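Side-chain contacts in TetR family transcription regulator (Marinobacter aquaeolei, PDB 3PAS), which probably regulates transcription by binding DNA through an N-terminal helix-turn-helix domain, as other members of the TetR family do: residues 9-12 with 13-17; 19-23 with 24-28; 42-45 with 46-50; 55-58 with 59-63; 103-106 with 107-111. All coordinates share one frame; numbering follows the deposited sequence.

Interaction 1 (9-12 with 13-17); sequences KRIA and FLEAT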
# COMPACT_ATOMS: atom_id res chain seq x y z
N LYS B 9 -3.11 33.42 -6.17
CA LYS B 9 -2.23 33.47 -5.01
C LYS B 9 -2.56 32.24 -4.17
O LYS B 9 -1.67 31.56 -3.66
CB LYS B 9 -2.48 34.74 -4.16
CG LYS B 9 -2.09 36.04 -4.79
CD LYS B 9 -0.63 36.32 -4.64
CE LYS B 9 -0.30 37.72 -5.08
NZ LYS B 9 -0.83 38.74 -4.15
N ARG B 10 -3.85 31.94 -4.04
CA ARG B 10 -4.28 30.79 -3.26
C ARG B 10 -3.67 29.52 -3.84
O ARG B 10 -3.11 28.73 -3.11
CB ARG B 10 -5.79 30.64 -3.18
CG ARG B 10 -6.47 31.57 -2.16
CD ARG B 10 -8.01 31.41 -2.14
NE ARG B 10 -8.60 32.39 -1.19
CZ ARG B 10 -8.74 32.19 0.13
NH1 ARG B 10 -8.34 31.06 0.69
NH2 ARG B 10 -9.25 33.14 0.91
N ILE B 11 -3.79 29.33 -5.15
CA ILE B 11 -3.20 28.18 -5.86
C ILE B 11 -1.70 28.06 -5.62
O ILE B 11 -1.16 26.95 -5.47
CB ILE B 11 -3.50 28.25 -7.39
CG1 ILE B 11 -4.99 28.06 -7.65
CG2 ILE B 11 -2.71 27.17 -8.18
CD1 ILE B 11 -5.45 26.68 -7.42
N ALA B 12 -1.01 29.20 -5.57
CA ALA B 12 0.42 29.20 -5.34
C ALA B 12 0.70 28.59 -3.98
O ALA B 12 1.60 27.73 -3.85
CB ALA B 12 1.04 30.60 -5.47
N PHE B 13 -0.09 28.98 -2.97
CA PHE B 13 0.09 28.42 -1.62
C PHE B 13 -0.32 26.96 -1.49
O PHE B 13 0.37 26.20 -0.80
CB PHE B 13 -0.62 29.26 -0.56
CG PHE B 13 -0.04 30.64 -0.38
CD1 PHE B 13 1.27 30.84 0.03
CD2 PHE B 13 -0.82 31.75 -0.64
CE1 PHE B 13 1.80 32.10 0.18
CE2 PHE B 13 -0.31 33.03 -0.46
CZ PHE B 13 1.01 33.20 -0.05
N LEU B 14 -1.44 26.58 -2.11
CA LEU B 14 -1.93 25.25 -2.06
C LEU B 14 -0.94 24.29 -2.75
O LEU B 14 -0.59 23.27 -2.19
CB LEU B 14 -3.32 25.17 -2.71
CG LEU B 14 -4.42 25.94 -1.99
CD1 LEU B 14 -5.59 26.25 -2.91
CD2 LEU B 14 -4.81 25.19 -0.70
N GLU B 15 -0.45 24.67 -3.92
CA GLU B 15 0.55 23.88 -4.64
C GLU B 15 1.89 23.79 -3.88
O GLU B 15 2.50 22.74 -3.81
CB GLU B 15 0.75 24.48 -6.04
CG GLU B 15 -0.37 24.15 -7.02
CD GLU B 15 -0.42 22.66 -7.43
OE1 GLU B 15 0.59 21.91 -7.25
OE2 GLU B 15 -1.47 22.21 -7.91
N ALA B 16 2.32 24.88 -3.26
CA ALA B 16 3.56 24.87 -2.47
C ALA B 16 3.41 23.93 -1.27
O ALA B 16 4.36 23.24 -0.88
CB ALA B 16 3.91 26.29 -2.00
N THR B 17 2.21 23.88 -0.69
CA THR B 17 1.90 22.99 0.43
C THR B 17 1.99 21.54 -0.06
O THR B 17 2.64 20.72 0.57
CB THR B 17 0.54 23.26 1.03
OG1 THR B 17 0.47 24.60 1.53
CG2 THR B 17 0.26 22.33 2.21
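Glu15 N reaches back to Ile11 O at 2.8 Å and Leu14 N to Arg10 O at 2.9 Å. With Phe13 N on Lys9 O and Ala16 N on Ala12 O they make four successive i to i+4 bonds in helix 5-24, the opening helix of the DNA-binding domain. The Leu14 donor lies nearly in line with its carbonyl, whereas Glu15 N is tilted 27° from the plane of the Ile11 carbonyl. Next in the series, Phe13 O accepts two donors from Thr17. Thr17 OG1 lies 2.8 Å from Phe13 O, and the backbone N arrives from the opposite face of the carbonyl plane. The buried hydroxyl of Thr17 thus finds its acceptor within its own helix.

The Phe13 ring is set by CG standing beside the backbone N (chi1 -66°), which swings it back along the helix until CD2 is 3.1 Å from Lys9 O. From there it reaches Thr44, Leu45 and Tyr48 of helix 42-48. Leu14 folds back in the same manner, with CG 3.3 Å from Arg10 O and CD1 4.4 Å from Arg10 CB, and it packs on Thr59 of helix 52-76.

Glu15 lays its CG 3.3 Å from Ile11 O. Bent at chi2 (-69°), its chain then carries the carboxylate off the contact: OE1 forms a salt bridge with Arg99 and OE2 a hydrogen bond with Tyr62 OH. Arg10 likewise leads away, its NE paired with Asp6. The chemistry implies a division of labour: backbone bonds hold this turn together, the Glu15 carboxylate ties it to Arg99 and to helix 52-76, and Arg10 stays with Asp6 on its own helix.

Interaction 2 (19-23 with 24-28); sequences REVAD and HGFSA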
# COMPACT_ATOMS: atom_id res chain seq x y z
N ARG B 19 3.73 20.35 -2.61
CA ARG B 19 5.12 20.03 -2.85
C ARG B 19 5.97 19.81 -1.61
O ARG B 19 6.71 18.81 -1.53
CB ARG B 19 5.83 21.08 -3.74
CG ARG B 19 5.25 21.19 -5.12
CD ARG B 19 6.14 22.01 -6.05
NE ARG B 19 6.49 23.32 -5.51
CZ ARG B 19 5.72 24.41 -5.56
NH1 ARG B 19 4.52 24.35 -6.11
NH2 ARG B 19 6.15 25.55 -5.06
N GLU B 20 5.85 20.72 -0.64
CA GLU B 20 6.66 20.66 0.55
C GLU B 20 6.29 19.47 1.42
O GLU B 20 7.18 18.76 1.94
CB GLU B 20 6.60 21.98 1.31
CG GLU B 20 7.22 23.12 0.57
CD GLU B 20 8.73 22.95 0.41
OE1 GLU B 20 9.42 22.83 1.44
OE2 GLU B 20 9.21 22.96 -0.75
N VAL B 21 5.00 19.22 1.60
CA VAL B 21 4.58 18.09 2.43
C VAL B 21 4.90 16.77 1.71
O VAL B 21 5.39 15.80 2.35
CB VAL B 21 3.12 18.17 2.82
CG1 VAL B 21 2.66 16.85 3.50
CG2 VAL B 21 2.87 19.40 3.74
N ALA B 22 4.64 16.73 0.39
CA ALA B 22 4.93 15.50 -0.36
C ALA B 22 6.43 15.22 -0.23
O ALA B 22 6.81 14.08 -0.06
CB ALA B 22 4.46 15.61 -1.86
N ASP B 23 7.27 16.23 -0.32
CA ASP B 23 8.71 16.01 -0.21
C ASP B 23 9.27 15.78 1.19
O ASP B 23 10.17 14.95 1.36
CB ASP B 23 9.48 17.18 -0.78
CG ASP B 23 9.40 17.26 -2.31
OD1 ASP B 23 8.73 16.42 -2.96
OD2 ASP B 23 10.03 18.20 -2.83
N HIS B 24 8.77 16.53 2.19
CA HIS B 24 9.39 16.55 3.53
C HIS B 24 8.46 16.16 4.69
O HIS B 24 8.92 16.03 5.82
CB HIS B 24 9.99 17.95 3.77
CG HIS B 24 10.93 18.38 2.69
ND1 HIS B 24 10.56 19.24 1.67
CD2 HIS B 24 12.22 18.05 2.44
CE1 HIS B 24 11.59 19.44 0.87
NE2 HIS B 24 12.60 18.72 1.30
N GLY B 25 7.18 15.95 4.43
CA GLY B 25 6.20 15.55 5.48
C GLY B 25 5.68 16.79 6.22
O GLY B 25 6.16 17.93 6.00
N PHE B 26 4.68 16.58 7.07
CA PHE B 26 4.03 17.72 7.77
C PHE B 26 4.88 18.47 8.77
O PHE B 26 4.94 19.70 8.78
CB PHE B 26 2.78 17.22 8.51
CG PHE B 26 1.64 16.86 7.60
CD1 PHE B 26 1.10 17.81 6.76
CD2 PHE B 26 1.07 15.59 7.63
CE1 PHE B 26 0.03 17.50 5.92
CE2 PHE B 26 0.02 15.26 6.82
CZ PHE B 26 -0.52 16.22 5.96
N SER B 27 5.50 17.71 9.66
CA SER B 27 6.27 18.26 10.76
C SER B 27 7.39 19.14 10.31
O SER B 27 7.65 20.16 10.92
CB SER B 27 6.85 17.13 11.60
OG SER B 27 5.76 16.42 12.16
N ALA B 28 8.07 18.77 9.23
CA ALA B 28 9.17 19.60 8.74
C ALA B 28 8.71 20.83 7.97
O ALA B 28 9.49 21.76 7.78
CB ALA B 28 10.13 18.77 7.86
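Glu20 O is gripped twice by His24: the backbone N comes in at 2.8 Å, and ND1 of the ring adds a weak bond at 3.4 Å. The ring is brought there by CG lying beside the His24 backbone N, so that side chain and main chain address one acceptor. The Glu20 side chain runs alongside the imidazole, with OE1 3.8 Å from ND1 and the carboxylate turned 34° from the ring plane. That is proximity without a bond, although the negative charge of Glu20 would be expected to favour a protonated ring. Asp23 adds apolar contact: its CB sits over one face of the His24 ring, displaced toward the rim and 3.7 Å from the centroid, a CH-pi contact.

Here helix 5-24 ends and the chain turns toward helix 31-37, the first helix of the predicted helix-turn-helix motif. Gly25 is the first residue to leave helical geometry, with a phi of +84° that suits a glycine, and its N still reaches Val21 O at 2.7 Å.

Past the turn, the chain doubles back enough for Phe26 to meet Val21. CG1 of Val21, held opposite the backbone N (chi1 171°), rests over one face of the phenyl ring, off toward its rim, 3.6 Å from Phe26 CE1. The second methyl, CG2, is 3.8 Å from Phe26 CD1. Farther out, Trp114 meets the Phe26 ring edge-to-face, and Leu56, Thr108 and Phe109 also pack against it. The loop itself is tied down by Phe26 O on Lys52 NZ and by Gly25 O on Thr29 OG1.

Interaction 3 (42-45 with 46-50); sequences PATL and YIYYE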
# COMPACT_ATOMS: atom_id res chain seq x y z
N PRO B 42 5.16 35.26 4.31
CA PRO B 42 4.19 34.71 5.25
C PRO B 42 3.02 35.67 5.50
O PRO B 42 1.89 35.22 5.65
CB PRO B 42 5.01 34.51 6.53
CG PRO B 42 6.41 34.36 6.06
CD PRO B 42 6.54 35.18 4.80
N ALA B 43 3.27 36.99 5.52
CA ALA B 43 2.18 37.99 5.69
C ALA B 43 1.14 37.79 4.61
O ALA B 43 -0.05 37.77 4.89
CB ALA B 43 2.74 39.51 5.70
N THR B 44 1.58 37.53 3.40
CA THR B 44 0.66 37.24 2.29
C THR B 44 -0.10 35.94 2.49
O THR B 44 -1.29 35.89 2.26
CB THR B 44 1.40 37.24 0.94
OG1 THR B 44 1.98 38.54 0.75
CG2 THR B 44 0.45 36.94 -0.21
N LEU B 45 0.60 34.88 2.88
CA LEU B 45 -0.01 33.63 3.17
C LEU B 45 -1.16 33.83 4.16
O LEU B 45 -2.28 33.31 3.95
CB LEU B 45 1.03 32.63 3.70
CG LEU B 45 0.56 31.19 3.89
CD1 LEU B 45 1.74 30.14 3.76
CD2 LEU B 45 -0.14 31.03 5.24
N TYR B 46 -0.89 34.57 5.25
CA TYR B 46 -1.92 34.80 6.23
C TYR B 46 -3.15 35.58 5.74
O TYR B 46 -4.20 35.58 6.39
CB TYR B 46 -1.36 35.44 7.49
CG TYR B 46 -0.36 34.56 8.27
CD1 TYR B 46 -0.66 33.25 8.61
CD2 TYR B 46 0.86 35.07 8.66
CE1 TYR B 46 0.23 32.49 9.35
CE2 TYR B 46 1.76 34.31 9.38
CZ TYR B 46 1.44 33.03 9.73
OH TYR B 46 2.33 32.30 10.41
N ILE B 47 -3.04 36.26 4.62
CA ILE B 47 -4.25 36.90 4.03
C ILE B 47 -5.30 35.81 3.70
O ILE B 47 -6.52 35.95 3.92
CB ILE B 47 -3.93 37.70 2.74
CG1 ILE B 47 -2.95 38.83 3.04
CG2 ILE B 47 -5.21 38.25 2.15
CD1 ILE B 47 -2.40 39.60 1.82
N TYR B 48 -4.80 34.69 3.21
CA TYR B 48 -5.66 33.63 2.72
C TYR B 48 -5.92 32.47 3.68
O TYR B 48 -7.00 31.87 3.64
CB TYR B 48 -5.04 33.09 1.43
CG TYR B 48 -4.83 34.18 0.44
CD1 TYR B 48 -5.90 34.72 -0.27
CD2 TYR B 48 -3.59 34.72 0.25
CE1 TYR B 48 -5.68 35.78 -1.20
CE2 TYR B 48 -3.37 35.76 -0.62
CZ TYR B 48 -4.41 36.28 -1.35
OH TYR B 48 -4.14 37.31 -2.20
N TYR B 49 -4.93 32.18 4.52
CA TYR B 49 -4.98 31.03 5.43
C TYR B 49 -4.57 31.49 6.81
O TYR B 49 -3.54 32.14 6.95
CB TYR B 49 -4.09 29.90 4.92
CG TYR B 49 -4.54 29.50 3.54
CD1 TYR B 49 -5.72 28.77 3.35
CD2 TYR B 49 -3.85 29.93 2.42
CE1 TYR B 49 -6.18 28.52 2.12
CE2 TYR B 49 -4.28 29.64 1.17
CZ TYR B 49 -5.44 28.94 1.02
OH TYR B 49 -5.91 28.67 -0.23
N GLU B 50 -5.37 31.16 7.81
CA GLU B 50 -5.13 31.70 9.15
C GLU B 50 -3.90 31.15 9.83
O GLU B 50 -3.24 31.86 10.61
CB GLU B 50 -6.37 31.51 10.05
CG GLU B 50 -7.55 32.31 9.49
CD GLU B 50 -8.86 32.07 10.21
OE1 GLU B 50 -8.92 32.44 11.39
OE2 GLU B 50 -9.84 31.58 9.58
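Leu45 O takes two backbone donors as helix 42-48 runs out: Tyr49 N at 2.9 Å in the carbonyl plane, and Tyr48 N at 3.0 Å from above it, 48° out. Ile47 N behaves like Tyr48 N, lying above the plane of Thr44 O at 3.0 Å. Both show the last turn tightening before the chain leaves the helix.

The Leu45 side chain, with CG opposite its backbone N (chi1 -172°), brings CD2 against both Tyr46 and Tyr49, 4.1 Å from Tyr46 CD1 and 4.1 Å from Tyr49 CB. The Tyr46 ring is turned back toward the first turn, CD2 3.2 Å from Pro42 O. Thr44 and Tyr48 point the same way, side by side, CG2 of Thr44 being 4.0 Å from Tyr48 CE2.

This is the second helix of the predicted helix-turn-helix motif, the recognition helix in TetR-family repressors, and the exposed Tyr46 and Ile47 lie on it.

Behind it, Leu45 packs on Val31 and Ile34 of helix 31-37, on Phe13 and on Leu55. Tyr49 settles against Leu55 and Ala58 of helix 52-76, while Thr44 OG1 is bonded to Ser41 OG at the start of the helix.

Interaction 4 (55-58 with 59-63); sequences LLLA and TFYYV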
# COMPACT_ATOMS: atom_id res chain seq x y z
N LEU B 55 -4.41 25.80 6.33
CA LEU B 55 -3.77 25.63 5.01
C LEU B 55 -3.64 24.16 4.62
O LEU B 55 -3.95 23.77 3.49
CB LEU B 55 -2.40 26.29 5.01
CG LEU B 55 -1.63 26.16 3.68
CD1 LEU B 55 -2.47 26.51 2.43
CD2 LEU B 55 -0.38 27.05 3.77
N LEU B 56 -3.25 23.33 5.57
CA LEU B 56 -3.18 21.87 5.34
C LEU B 56 -4.55 21.29 4.96
O LEU B 56 -4.65 20.47 4.05
CB LEU B 56 -2.63 21.17 6.57
CG LEU B 56 -1.20 21.45 7.01
CD1 LEU B 56 -0.81 20.59 8.24
CD2 LEU B 56 -0.11 21.31 5.90
N LEU B 57 -5.62 21.70 5.64
CA LEU B 57 -6.96 21.26 5.33
C LEU B 57 -7.40 21.74 3.96
O LEU B 57 -7.92 20.94 3.18
CB LEU B 57 -7.97 21.75 6.37
CG LEU B 57 -9.39 21.17 6.30
CD1 LEU B 57 -9.41 19.60 6.16
CD2 LEU B 57 -10.16 21.64 7.53
N ALA B 58 -7.24 23.04 3.68
CA ALA B 58 -7.59 23.61 2.37
C ALA B 58 -6.84 22.89 1.23
O ALA B 58 -7.37 22.69 0.13
CB ALA B 58 -7.30 25.16 2.34
N THR B 59 -5.59 22.54 1.49
CA THR B 59 -4.76 21.83 0.53
C THR B 59 -5.32 20.42 0.32
O THR B 59 -5.36 19.93 -0.81
CB THR B 59 -3.24 21.77 0.97
OG1 THR B 59 -2.71 23.12 1.07
CG2 THR B 59 -2.37 21.05 -0.11
N PHE B 60 -5.74 19.78 1.40
CA PHE B 60 -6.33 18.45 1.28
C PHE B 60 -7.59 18.52 0.38
O PHE B 60 -7.77 17.70 -0.54
CB PHE B 60 -6.65 17.84 2.62
CG PHE B 60 -7.24 16.47 2.53
CD1 PHE B 60 -6.46 15.43 2.16
CD2 PHE B 60 -8.58 16.27 2.71
CE1 PHE B 60 -7.00 14.14 2.05
CE2 PHE B 60 -9.12 15.00 2.62
CZ PHE B 60 -8.34 13.95 2.28
N TYR B 61 -8.43 19.52 0.61
CA TYR B 61 -9.62 19.70 -0.22
C TYR B 61 -9.34 20.08 -1.65
O TYR B 61 -10.06 19.65 -2.57
CB TYR B 61 -10.58 20.72 0.40
CG TYR B 61 -11.24 20.24 1.65
CD1 TYR B 61 -11.69 18.93 1.77
CD2 TYR B 61 -11.52 21.12 2.69
CE1 TYR B 61 -12.33 18.49 2.91
CE2 TYR B 61 -12.18 20.68 3.84
CZ TYR B 61 -12.59 19.36 3.94
OH TYR B 61 -13.23 18.91 5.06
N TYR B 62 -8.32 20.90 -1.86
CA TYR B 62 -7.87 21.23 -3.19
C TYR B 62 -7.40 19.96 -3.95
O TYR B 62 -7.77 19.72 -5.12
CB TYR B 62 -6.72 22.23 -3.07
CG TYR B 62 -5.94 22.46 -4.33
CD1 TYR B 62 -6.43 23.28 -5.33
CD2 TYR B 62 -4.66 21.92 -4.50
CE1 TYR B 62 -5.69 23.54 -6.47
CE2 TYR B 62 -3.94 22.18 -5.63
CZ TYR B 62 -4.47 23.00 -6.62
OH TYR B 62 -3.76 23.28 -7.80
N VAL B 63 -6.59 19.15 -3.29
CA VAL B 63 -6.05 17.93 -3.90
C VAL B 63 -7.23 16.95 -4.20
O VAL B 63 -7.42 16.48 -5.32
CB VAL B 63 -4.97 17.32 -2.99
CG1 VAL B 63 -4.65 15.91 -3.41
CG2 VAL B 63 -3.67 18.23 -2.94
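Thr59, Phe60, Tyr61 and Tyr62 donate their backbone N-H groups to the carbonyls of Leu55, Leu56, Leu57 and Ala58 in turn, a regular run of alpha-helical bonds inside the long helix 52-76.

Thr59 doubles the first of these. Its OG1, beside the backbone N (chi1 -61°), gives its proton to Leu55 O at 2.8 Å, from 40° above the carbonyl plane, while Thr59 N comes from the opposite face. CD1 of Leu55 lies 3.7 Å from the same hydroxyl oxygen.

On another side of the helix Leu57 and Tyr61 run side by side. Leu57 CG is 3.8 Å from Tyr61 CE2, and CD1 makes an off-centre CH-pi contact, 4.2 Å from the Tyr61 ring centroid. Arg122 makes a cation-pi contact with the same ring, and Ile119 packs against both side chains. An alanine at Tyr61 would probably strip Leu57 of the ring it packs along and deprive Arg122 of its cation-pi partner.

The remaining aromatics face other helices: the Phe60 ring stacks on Phe109, and Tyr62 OH is hydrogen-bonded to Glu15. The polar groups thus work at two ranges. Thr59 spends its hydroxyl proton on its own helix, while the same oxygen packs against carbon atoms of Leu14 and Thr17, whereas Tyr62 carries its hydroxyl across to helix 5-24.

Interaction 5 (103-106 with 107-111); sequences FRYH and ETFTH. With ACT (acetate ion), chain M.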
# COMPACT_ATOMS: atom_id res chain seq x y z
N PHE B 103 -1.36 12.57 -5.23
CA PHE B 103 -1.59 11.30 -4.55
C PHE B 103 -0.82 11.21 -3.22
O PHE B 103 -1.33 10.70 -2.23
CB PHE B 103 -1.09 10.12 -5.41
CG PHE B 103 -2.00 9.69 -6.54
CD1 PHE B 103 -2.96 10.54 -7.08
CD2 PHE B 103 -1.85 8.41 -7.10
CE1 PHE B 103 -3.78 10.12 -8.14
CE2 PHE B 103 -2.67 8.00 -8.13
CZ PHE B 103 -3.63 8.88 -8.65
N ARG B 104 0.44 11.65 -3.22
CA ARG B 104 1.25 11.57 -1.98
C ARG B 104 0.69 12.48 -0.88
O ARG B 104 0.59 12.06 0.29
CB ARG B 104 2.69 11.93 -2.30
CG ARG B 104 3.63 11.80 -1.15
CD ARG B 104 5.01 11.41 -1.67
NE ARG B 104 5.55 10.39 -0.80
CZ ARG B 104 5.09 9.13 -0.73
NH1 ARG B 104 4.08 8.72 -1.49
NH2 ARG B 104 5.66 8.28 0.11
N TYR B 105 0.30 13.70 -1.25
CA TYR B 105 -0.36 14.61 -0.28
C TYR B 105 -1.63 13.95 0.29
O TYR B 105 -1.82 13.89 1.51
CB TYR B 105 -0.66 16.01 -0.86
CG TYR B 105 -1.09 16.94 0.25
CD1 TYR B 105 -0.14 17.63 0.99
CD2 TYR B 105 -2.41 16.99 0.68
CE1 TYR B 105 -0.51 18.47 2.05
CE2 TYR B 105 -2.79 17.79 1.75
CZ TYR B 105 -1.82 18.54 2.43
OH TYR B 105 -2.16 19.35 3.49
N HIS B 106 -2.50 13.44 -0.57
CA HIS B 106 -3.69 12.74 -0.12
C HIS B 106 -3.38 11.58 0.89
O HIS B 106 -3.98 11.49 1.98
CB HIS B 106 -4.48 12.20 -1.33
CG HIS B 106 -5.75 11.51 -0.92
ND1 HIS B 106 -5.77 10.17 -0.56
CD2 HIS B 106 -6.99 11.98 -0.72
CE1 HIS B 106 -6.99 9.86 -0.17
NE2 HIS B 106 -7.76 10.93 -0.28
N GLU B 107 -2.44 10.73 0.51
CA GLU B 107 -1.97 9.61 1.34
C GLU B 107 -1.35 10.09 2.67
O GLU B 107 -1.69 9.60 3.74
CB GLU B 107 -0.94 8.80 0.54
CG GLU B 107 -0.33 7.54 1.23
CD GLU B 107 -1.30 6.37 1.30
OE1 GLU B 107 -2.46 6.52 0.83
OE2 GLU B 107 -0.90 5.31 1.86
N THR B 108 -0.44 11.06 2.61
CA THR B 108 0.17 11.57 3.83
C THR B 108 -0.90 12.13 4.77
O THR B 108 -0.89 11.82 5.97
CB THR B 108 1.21 12.69 3.56
OG1 THR B 108 2.25 12.18 2.73
CG2 THR B 108 1.85 13.14 4.89
N PHE B 109 -1.83 12.93 4.23
CA PHE B 109 -2.88 13.55 5.04
C PHE B 109 -3.83 12.53 5.63
O PHE B 109 -4.12 12.57 6.85
CB PHE B 109 -3.69 14.55 4.23
CG PHE B 109 -4.61 15.44 5.06
CD1 PHE B 109 -5.85 15.00 5.47
CD2 PHE B 109 -4.23 16.75 5.38
CE1 PHE B 109 -6.70 15.81 6.23
CE2 PHE B 109 -5.08 17.57 6.14
CZ PHE B 109 -6.32 17.10 6.57
N THR B 110 -4.35 11.62 4.79
CA THR B 110 -5.32 10.62 5.28
C THR B 110 -4.72 9.69 6.32
O THR B 110 -5.45 9.17 7.14
CB THR B 110 -6.01 9.74 4.15
OG1 THR B 110 -5.01 8.99 3.48
CG2 THR B 110 -6.76 10.58 3.15
N HIS B 111 -3.41 9.48 6.32
CA HIS B 111 -2.70 8.60 7.29
C HIS B 111 -2.10 9.42 8.42
O HIS B 111 -1.15 8.99 9.04
CB HIS B 111 -1.51 7.85 6.63
CG HIS B 111 -1.88 6.67 5.78
ND1 HIS B 111 -2.11 5.41 6.30
CD2 HIS B 111 -1.99 6.55 4.44
CE1 HIS B 111 -2.38 4.58 5.31
NE2 HIS B 111 -2.32 5.24 4.17
C ACT M . 2.99 7.96 -5.54
O ACT M . 4.03 7.43 -5.98
OXT ACT M . 3.16 8.74 -4.57
CH3 ACT M . 1.63 7.68 -6.10
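His106 and Thr110 make a one-turn contact along the end of helix 100-110, in the all-helical C-terminal part of this TetR-family protein, where the helix lies against helices 5-24 and 52-76. His106 O receives Thr110 N at 2.8 Å and Thr110 OG1 at 3.1 Å, from opposite faces of its plane. OG1 stands between the backbone N and the carbonyl carbon (chi1 62°), which puts it within reach of His106 O and turns CG2 over one face of the imidazole, 3.4 Å from His106 CE1. The methyl sits toward the rim, making a CH-pi contact. Replacing Thr110 by glycine would probably leave that ring face without its methyl and His106 O with one of its two donors missing.

Tyr105 and Phe109 lie side by side and point the same way, Tyr105 CE2 4.0 Å from Phe109 CD2. CG opposite the backbone N in both (chi1 -170° and -168°) keeps the rings in step. The phenol oxygen goes on to bond Leu56 O, and the Phe109 ring stacks on Phe60, so this pair faces helix 52-76.

Toward helix 5-24, Thr108 packs on Val21, its N held by Arg104 O at 2.7 Å. Toward helix 148-167, Glu107 directs its carboxylate to Arg157 in a salt bridge, and Phe103 packs on Ile159 and Tyr160. An acetate ion, probably from the crystallisation liquor, rests beside Phe103 and Arg104: its CH3 is 3.7 Å from Phe103 CD2, and its OXT takes a weak bond from Arg104 NH1 at 3.2 Å.

How the interactions relate
Interactions 1 and 2 follow one another along helix 5-24, the second running on into the loop, their centres 14 Å apart. Interaction 3, on the predicted DNA-reading helix, meets interaction 1 where Phe13 CZ lies 3.4 Å from Leu45 N. Interaction 4 adjoins all the others: Tyr49 CE1 of interaction 3 is 3.5 Å from Ala58 CB, and Phe60 CE1 is 3.5 Å from His106 CD2 of interaction 5. Interactions 3 and 5 do not touch, nearest atoms about 10 Å apart. Packing through helices 5-24 and 52-76 therefore joins the DNA-binding end to the C-terminal part, a plausible signal route in a TetR-type regulator. The acetate by interaction 5 identifies no effector.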